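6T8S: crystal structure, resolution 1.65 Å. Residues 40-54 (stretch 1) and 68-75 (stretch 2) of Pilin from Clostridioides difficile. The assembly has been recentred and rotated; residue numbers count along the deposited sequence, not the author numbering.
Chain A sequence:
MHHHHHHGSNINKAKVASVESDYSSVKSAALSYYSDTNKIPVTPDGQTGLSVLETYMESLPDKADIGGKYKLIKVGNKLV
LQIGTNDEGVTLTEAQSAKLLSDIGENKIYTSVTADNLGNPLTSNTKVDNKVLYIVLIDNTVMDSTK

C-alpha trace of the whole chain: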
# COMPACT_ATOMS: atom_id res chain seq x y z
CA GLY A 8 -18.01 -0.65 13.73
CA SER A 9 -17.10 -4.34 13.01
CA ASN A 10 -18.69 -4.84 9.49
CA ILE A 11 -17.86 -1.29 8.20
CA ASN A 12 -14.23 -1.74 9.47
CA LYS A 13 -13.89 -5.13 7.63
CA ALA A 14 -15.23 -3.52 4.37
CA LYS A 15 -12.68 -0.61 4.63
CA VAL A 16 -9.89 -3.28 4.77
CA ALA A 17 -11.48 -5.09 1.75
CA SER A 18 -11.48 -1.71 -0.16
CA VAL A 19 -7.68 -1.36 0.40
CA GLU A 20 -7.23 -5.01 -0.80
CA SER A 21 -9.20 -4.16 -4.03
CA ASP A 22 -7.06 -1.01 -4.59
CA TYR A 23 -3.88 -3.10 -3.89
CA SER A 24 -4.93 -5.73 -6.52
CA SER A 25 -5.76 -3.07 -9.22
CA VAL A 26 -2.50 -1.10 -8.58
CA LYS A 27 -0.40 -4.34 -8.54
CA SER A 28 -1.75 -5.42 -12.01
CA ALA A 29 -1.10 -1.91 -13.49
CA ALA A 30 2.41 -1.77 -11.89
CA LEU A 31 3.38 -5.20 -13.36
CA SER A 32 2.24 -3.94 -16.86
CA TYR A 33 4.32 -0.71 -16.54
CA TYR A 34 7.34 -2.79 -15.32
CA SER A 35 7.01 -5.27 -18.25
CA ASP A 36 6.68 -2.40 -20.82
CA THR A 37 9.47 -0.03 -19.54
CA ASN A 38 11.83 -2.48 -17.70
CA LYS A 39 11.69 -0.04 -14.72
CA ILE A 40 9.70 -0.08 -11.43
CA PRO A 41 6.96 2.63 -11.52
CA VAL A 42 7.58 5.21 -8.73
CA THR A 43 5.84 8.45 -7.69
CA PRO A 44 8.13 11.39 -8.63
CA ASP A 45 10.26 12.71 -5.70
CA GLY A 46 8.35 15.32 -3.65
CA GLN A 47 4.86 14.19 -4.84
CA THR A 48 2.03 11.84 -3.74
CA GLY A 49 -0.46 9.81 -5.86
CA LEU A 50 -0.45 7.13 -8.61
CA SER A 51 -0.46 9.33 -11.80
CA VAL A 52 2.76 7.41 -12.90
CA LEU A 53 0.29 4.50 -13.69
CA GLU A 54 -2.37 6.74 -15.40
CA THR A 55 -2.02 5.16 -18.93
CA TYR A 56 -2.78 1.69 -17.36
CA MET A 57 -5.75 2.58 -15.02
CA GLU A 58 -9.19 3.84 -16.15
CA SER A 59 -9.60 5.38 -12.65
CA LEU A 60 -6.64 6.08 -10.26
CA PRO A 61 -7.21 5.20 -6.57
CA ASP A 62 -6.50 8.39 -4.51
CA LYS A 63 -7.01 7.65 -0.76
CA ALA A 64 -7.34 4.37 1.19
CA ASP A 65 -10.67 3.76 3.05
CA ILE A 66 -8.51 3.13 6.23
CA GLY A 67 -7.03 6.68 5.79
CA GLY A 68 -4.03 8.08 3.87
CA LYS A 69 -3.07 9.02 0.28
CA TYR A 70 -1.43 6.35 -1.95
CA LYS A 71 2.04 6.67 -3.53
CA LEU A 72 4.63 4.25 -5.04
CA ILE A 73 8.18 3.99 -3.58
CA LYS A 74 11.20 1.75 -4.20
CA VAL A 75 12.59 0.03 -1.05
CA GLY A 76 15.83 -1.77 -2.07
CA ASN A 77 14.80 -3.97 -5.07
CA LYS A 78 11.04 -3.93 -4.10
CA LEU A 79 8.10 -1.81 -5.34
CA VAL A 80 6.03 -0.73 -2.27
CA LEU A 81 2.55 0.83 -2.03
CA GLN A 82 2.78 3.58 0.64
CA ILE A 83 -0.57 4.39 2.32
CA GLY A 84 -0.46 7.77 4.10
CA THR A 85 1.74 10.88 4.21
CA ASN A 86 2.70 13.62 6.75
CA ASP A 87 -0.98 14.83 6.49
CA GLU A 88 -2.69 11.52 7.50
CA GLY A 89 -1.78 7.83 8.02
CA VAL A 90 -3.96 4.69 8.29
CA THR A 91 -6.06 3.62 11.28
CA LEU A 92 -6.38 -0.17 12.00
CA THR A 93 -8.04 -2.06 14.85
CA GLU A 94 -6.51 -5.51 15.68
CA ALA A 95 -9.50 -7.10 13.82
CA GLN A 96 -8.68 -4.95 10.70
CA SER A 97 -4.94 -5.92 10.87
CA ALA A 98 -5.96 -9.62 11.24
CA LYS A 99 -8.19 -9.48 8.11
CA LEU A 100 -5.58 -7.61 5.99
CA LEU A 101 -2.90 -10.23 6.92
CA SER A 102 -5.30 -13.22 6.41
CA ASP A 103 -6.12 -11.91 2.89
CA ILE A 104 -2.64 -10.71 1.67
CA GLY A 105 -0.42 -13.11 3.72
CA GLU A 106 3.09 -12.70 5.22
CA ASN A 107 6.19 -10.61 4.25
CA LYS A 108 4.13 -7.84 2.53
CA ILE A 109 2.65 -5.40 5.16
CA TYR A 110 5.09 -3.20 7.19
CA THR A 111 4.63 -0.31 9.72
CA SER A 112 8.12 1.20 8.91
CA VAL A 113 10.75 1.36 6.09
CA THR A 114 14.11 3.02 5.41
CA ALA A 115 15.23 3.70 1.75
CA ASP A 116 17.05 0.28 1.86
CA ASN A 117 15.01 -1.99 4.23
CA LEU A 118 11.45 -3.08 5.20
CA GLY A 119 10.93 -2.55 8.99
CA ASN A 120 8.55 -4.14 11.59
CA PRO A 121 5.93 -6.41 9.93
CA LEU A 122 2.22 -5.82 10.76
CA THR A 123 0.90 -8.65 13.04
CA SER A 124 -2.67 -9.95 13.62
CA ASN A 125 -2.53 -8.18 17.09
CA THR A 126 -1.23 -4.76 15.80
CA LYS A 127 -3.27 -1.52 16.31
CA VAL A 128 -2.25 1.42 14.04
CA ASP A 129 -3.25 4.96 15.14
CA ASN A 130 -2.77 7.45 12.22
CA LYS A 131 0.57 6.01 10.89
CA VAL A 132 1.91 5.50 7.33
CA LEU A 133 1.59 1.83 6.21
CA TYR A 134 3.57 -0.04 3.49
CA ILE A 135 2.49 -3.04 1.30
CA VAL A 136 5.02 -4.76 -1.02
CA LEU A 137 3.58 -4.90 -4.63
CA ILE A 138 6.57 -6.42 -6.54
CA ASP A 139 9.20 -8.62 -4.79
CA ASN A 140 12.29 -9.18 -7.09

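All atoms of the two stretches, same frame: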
# COMPACT_ATOMS: atom_id res chain seq x y z
N ILE A 40 10.72 -0.14 -12.51
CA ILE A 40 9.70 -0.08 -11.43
C ILE A 40 9.01 1.28 -11.50
O ILE A 40 9.69 2.30 -11.53
CB ILE A 40 10.42 -0.34 -10.09
CG1 ILE A 40 10.99 -1.76 -10.02
CG2 ILE A 40 9.54 -0.04 -8.90
CD1 ILE A 40 9.94 -2.84 -10.10
N PRO A 41 7.66 1.35 -11.54
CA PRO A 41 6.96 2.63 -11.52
C PRO A 41 7.04 3.25 -10.12
O PRO A 41 6.67 2.60 -9.18
CB PRO A 41 5.50 2.30 -11.84
CG PRO A 41 5.36 0.86 -11.37
CD PRO A 41 6.72 0.22 -11.60
N VAL A 42 7.51 4.49 -10.03
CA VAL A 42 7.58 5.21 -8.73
C VAL A 42 6.92 6.57 -8.88
O VAL A 42 6.97 7.16 -9.97
CB VAL A 42 9.03 5.34 -8.23
CG1 VAL A 42 9.62 3.98 -7.91
CG2 VAL A 42 9.89 6.10 -9.22
N THR A 43 6.34 7.07 -7.79
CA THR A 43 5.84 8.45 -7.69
C THR A 43 7.06 9.36 -7.79
O THR A 43 8.07 9.09 -7.18
CB THR A 43 5.05 8.68 -6.39
OG1 THR A 43 3.96 7.74 -6.34
CG2 THR A 43 4.50 10.08 -6.26
N PRO A 44 7.01 10.44 -8.60
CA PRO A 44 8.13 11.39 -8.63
C PRO A 44 8.46 11.92 -7.23
O PRO A 44 7.55 12.12 -6.43
CB PRO A 44 7.63 12.53 -9.52
CG PRO A 44 6.53 11.89 -10.39
CD PRO A 44 5.93 10.80 -9.52
N ASP A 45 9.75 12.12 -6.97
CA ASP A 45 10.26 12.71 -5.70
C ASP A 45 9.47 13.97 -5.39
O ASP A 45 9.30 14.81 -6.30
CB ASP A 45 11.75 13.08 -5.79
CG ASP A 45 12.72 11.92 -5.67
OD1 ASP A 45 12.26 10.79 -5.39
OD2 ASP A 45 13.92 12.16 -5.86
N GLY A 46 9.02 14.11 -4.15
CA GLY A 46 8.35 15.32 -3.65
C GLY A 46 6.86 15.35 -3.94
O GLY A 46 6.25 16.39 -3.68
N GLN A 47 6.29 14.26 -4.46
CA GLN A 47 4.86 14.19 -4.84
C GLN A 47 4.19 12.99 -4.14
O GLN A 47 4.90 12.10 -3.64
CB GLN A 47 4.70 14.04 -6.35
CG GLN A 47 5.32 15.18 -7.15
CD GLN A 47 5.10 15.06 -8.63
OE1 GLN A 47 4.27 14.28 -9.11
NE2 GLN A 47 5.86 15.83 -9.39
N THR A 48 2.86 12.98 -4.16
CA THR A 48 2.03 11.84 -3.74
C THR A 48 1.23 11.37 -4.97
O THR A 48 1.29 12.05 -6.02
CB THR A 48 1.16 12.21 -2.53
OG1 THR A 48 0.20 13.19 -2.92
CG2 THR A 48 1.98 12.76 -1.38
N GLY A 49 0.51 10.25 -4.85
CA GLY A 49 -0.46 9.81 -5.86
C GLY A 49 0.12 8.81 -6.85
O GLY A 49 1.32 8.51 -6.78
N LEU A 50 -0.74 8.29 -7.72
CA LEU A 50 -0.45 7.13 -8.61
C LEU A 50 -0.50 7.55 -10.08
O LEU A 50 -0.62 6.67 -10.94
CB LEU A 50 -1.49 6.06 -8.31
CG LEU A 50 -1.48 5.54 -6.87
CD1 LEU A 50 -2.61 4.56 -6.63
CD2 LEU A 50 -0.13 4.90 -6.55
N SER A 51 -0.35 8.84 -10.39
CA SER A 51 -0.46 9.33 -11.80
C SER A 51 0.62 8.68 -12.69
O SER A 51 0.38 8.62 -13.93
CB SER A 51 -0.45 10.84 -11.85
OG SER A 51 0.85 11.31 -11.55
N VAL A 52 1.73 8.18 -12.13
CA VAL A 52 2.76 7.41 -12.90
C VAL A 52 2.09 6.23 -13.63
O VAL A 52 2.55 5.87 -14.74
CB VAL A 52 3.92 6.94 -12.00
CG1 VAL A 52 3.47 5.93 -10.96
CG2 VAL A 52 5.09 6.39 -12.80
N LEU A 53 1.01 5.67 -13.08
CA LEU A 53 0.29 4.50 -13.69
C LEU A 53 -0.91 4.94 -14.54
O LEU A 53 -1.69 4.04 -14.94
CB LEU A 53 -0.18 3.56 -12.58
CG LEU A 53 0.91 2.90 -11.73
CD1 LEU A 53 0.26 2.00 -10.69
CD2 LEU A 53 1.88 2.10 -12.58
N GLU A 54 -1.08 6.22 -14.87
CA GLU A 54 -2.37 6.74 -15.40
C GLU A 54 -2.73 6.10 -16.76
O GLU A 54 -3.93 5.96 -17.04
CB GLU A 54 -2.35 8.25 -15.59
CG GLU A 54 -3.72 8.83 -15.88
CD GLU A 54 -3.83 10.30 -15.53
OE1 GLU A 54 -2.79 11.00 -15.56
OE2 GLU A 54 -4.96 10.75 -15.24
N GLY A 68 -5.37 7.87 4.45
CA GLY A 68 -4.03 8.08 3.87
C GLY A 68 -4.02 8.07 2.35
O GLY A 68 -4.74 7.25 1.72
N LYS A 69 -3.25 8.97 1.75
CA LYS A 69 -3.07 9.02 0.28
C LYS A 69 -2.12 7.90 -0.16
O LYS A 69 -1.21 7.54 0.60
CB LYS A 69 -2.49 10.37 -0.15
CG LYS A 69 -3.48 11.52 -0.17
CD LYS A 69 -2.83 12.84 -0.55
CE LYS A 69 -3.64 14.04 -0.10
NZ LYS A 69 -3.08 15.29 -0.66
N TYR A 70 -2.32 7.39 -1.37
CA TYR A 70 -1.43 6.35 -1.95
C TYR A 70 -0.24 7.03 -2.62
O TYR A 70 -0.41 8.12 -3.21
CB TYR A 70 -2.18 5.50 -2.98
CG TYR A 70 -3.28 4.62 -2.44
CD1 TYR A 70 -3.01 3.60 -1.55
CD2 TYR A 70 -4.59 4.74 -2.90
CE1 TYR A 70 -4.01 2.76 -1.08
CE2 TYR A 70 -5.60 3.90 -2.45
CZ TYR A 70 -5.31 2.90 -1.54
OH TYR A 70 -6.28 2.05 -1.08
N LYS A 71 0.92 6.38 -2.60
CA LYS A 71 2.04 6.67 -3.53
C LYS A 71 2.87 5.40 -3.71
O LYS A 71 2.67 4.44 -2.94
CB LYS A 71 2.84 7.89 -3.06
CG LYS A 71 3.73 7.70 -1.85
CD LYS A 71 4.60 8.96 -1.57
CE LYS A 71 5.85 9.05 -2.42
NZ LYS A 71 6.64 10.29 -2.19
N LEU A 72 3.75 5.39 -4.71
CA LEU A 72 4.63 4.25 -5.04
C LEU A 72 6.07 4.64 -4.73
O LEU A 72 6.49 5.72 -5.20
CB LEU A 72 4.48 3.91 -6.53
CG LEU A 72 3.12 3.34 -6.94
CD1 LEU A 72 3.05 3.18 -8.44
CD2 LEU A 72 2.86 2.02 -6.25
N ILE A 73 6.76 3.80 -3.96
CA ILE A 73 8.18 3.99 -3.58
C ILE A 73 8.97 2.72 -3.88
O ILE A 73 8.40 1.59 -3.87
CB ILE A 73 8.32 4.43 -2.11
CG1 ILE A 73 7.91 3.33 -1.13
CG2 ILE A 73 7.58 5.75 -1.89
CD1 ILE A 73 8.15 3.66 0.33
N LYS A 74 10.27 2.89 -4.08
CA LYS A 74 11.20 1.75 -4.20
C LYS A 74 11.90 1.60 -2.85
O LYS A 74 12.37 2.62 -2.30
CB LYS A 74 12.14 2.00 -5.39
CG LYS A 74 13.14 0.88 -5.64
CD LYS A 74 13.70 0.88 -7.04
CE LYS A 74 15.12 0.36 -7.10
NZ LYS A 74 15.76 0.70 -8.39
N VAL A 75 11.89 0.39 -2.31
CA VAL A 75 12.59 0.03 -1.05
C VAL A 75 13.55 -1.12 -1.40
O VAL A 75 13.06 -2.21 -1.67
CB VAL A 75 11.62 -0.35 0.08
CG1 VAL A 75 12.35 -0.65 1.38
CG2 VAL A 75 10.57 0.73 0.30
O HOH W 1 8.53 7.42 -4.89

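Stretch 1 is mostly loop and turn, entering a 3-10 segment at Ser51, and it packs along the strand of stretch 2 that begins at Tyr70; together the two bury 621 Å². The backbones come closest at two places, Val42 beside Leu72 and Gly49 beside Lys71. Between them the loop swings out through a type II turn from Pro44 to Gln47, held by a bond from Gln47 N to Pro44 O (3.2 Å). Gly46 takes the positive phi (85°) in this turn, a value that favours glycine.

At the first approach, Thr43 N donates to Leu72 O at 2.9 Å with an angle of 160°. Water 1 gives a hydrogen to the same carbonyl, Leu72 O (2.7 Å), and another to Thr43 O (2.9 Å), so Leu72 O accepts twice and the water ties the two carbonyls together. At the second approach, Gly49 N donates to Tyr70 O at 2.8 Å, but the angle of 133° shows a bent bond. Gly49 has phi/psi of 96/175°, where a CB would be jammed against the carbonyl oxygen of Thr48; these angles by themselves call for glycine.

The Thr43 side chain joins the two approaches. Its CA-to-CB bond points toward the strand, and with chi1 in the m rotamer OG1 accepts from Leu72 N at 2.9 Å along an almost straight line (179°). The same hydroxyl gives its proton to Gly49 O, with Thr43 OG1 and Gly49 O 2.8 Å apart. Leu72 is therefore bound through both its backbone N and O to the one residue Thr43, while the hydroxyl also links two parts of the loop.

Lys71 reaches back to the turn. Its CA-to-CB bond points sideways, and the chain, with chi1 p and chi3 m, brings Lys71 NZ to 2.9 Å from Gln47 O, to which it donates a hydrogen bond. On the way Lys71 CB passes 3.8 Å from Gly49 N and 3.5 Å from Thr43 OG1. Farther along, Thr48 OG1 lies 3.9 Å from Lys69 CD, a packing contact with the aliphatic part of that lysine.

Leu72 is the apolar centre of the contact, with 121 Å² covered, the largest area of any residue here. Its CA-to-CB bond points toward stretch 1. Leu72 CG lies 3.6 Å from Leu50 CD2, and Leu72 CD1 is 3.8 Å from both Val52 CG1 and Leu53 CD1, with Pro41 CB farther off at 4.3 Å from the same methyl. The loop supplies this surface mainly from Leu50, Val52 and Leu53, with Pro41 added from its other end. Leu50 starts sideways but its end comes nearer the strand, where Leu50 CD1 also packs on Tyr70 CB at 3.8 Å. Pro41 O, 3.7 Å from Leu72 CB, is buried here with no hydrogen-bonding partner in the model. Near the other end of the strand, Val42 CG1 rests 4.1 Å from Lys74 CB, whereas Ile73 points its CA-to-CB bond away.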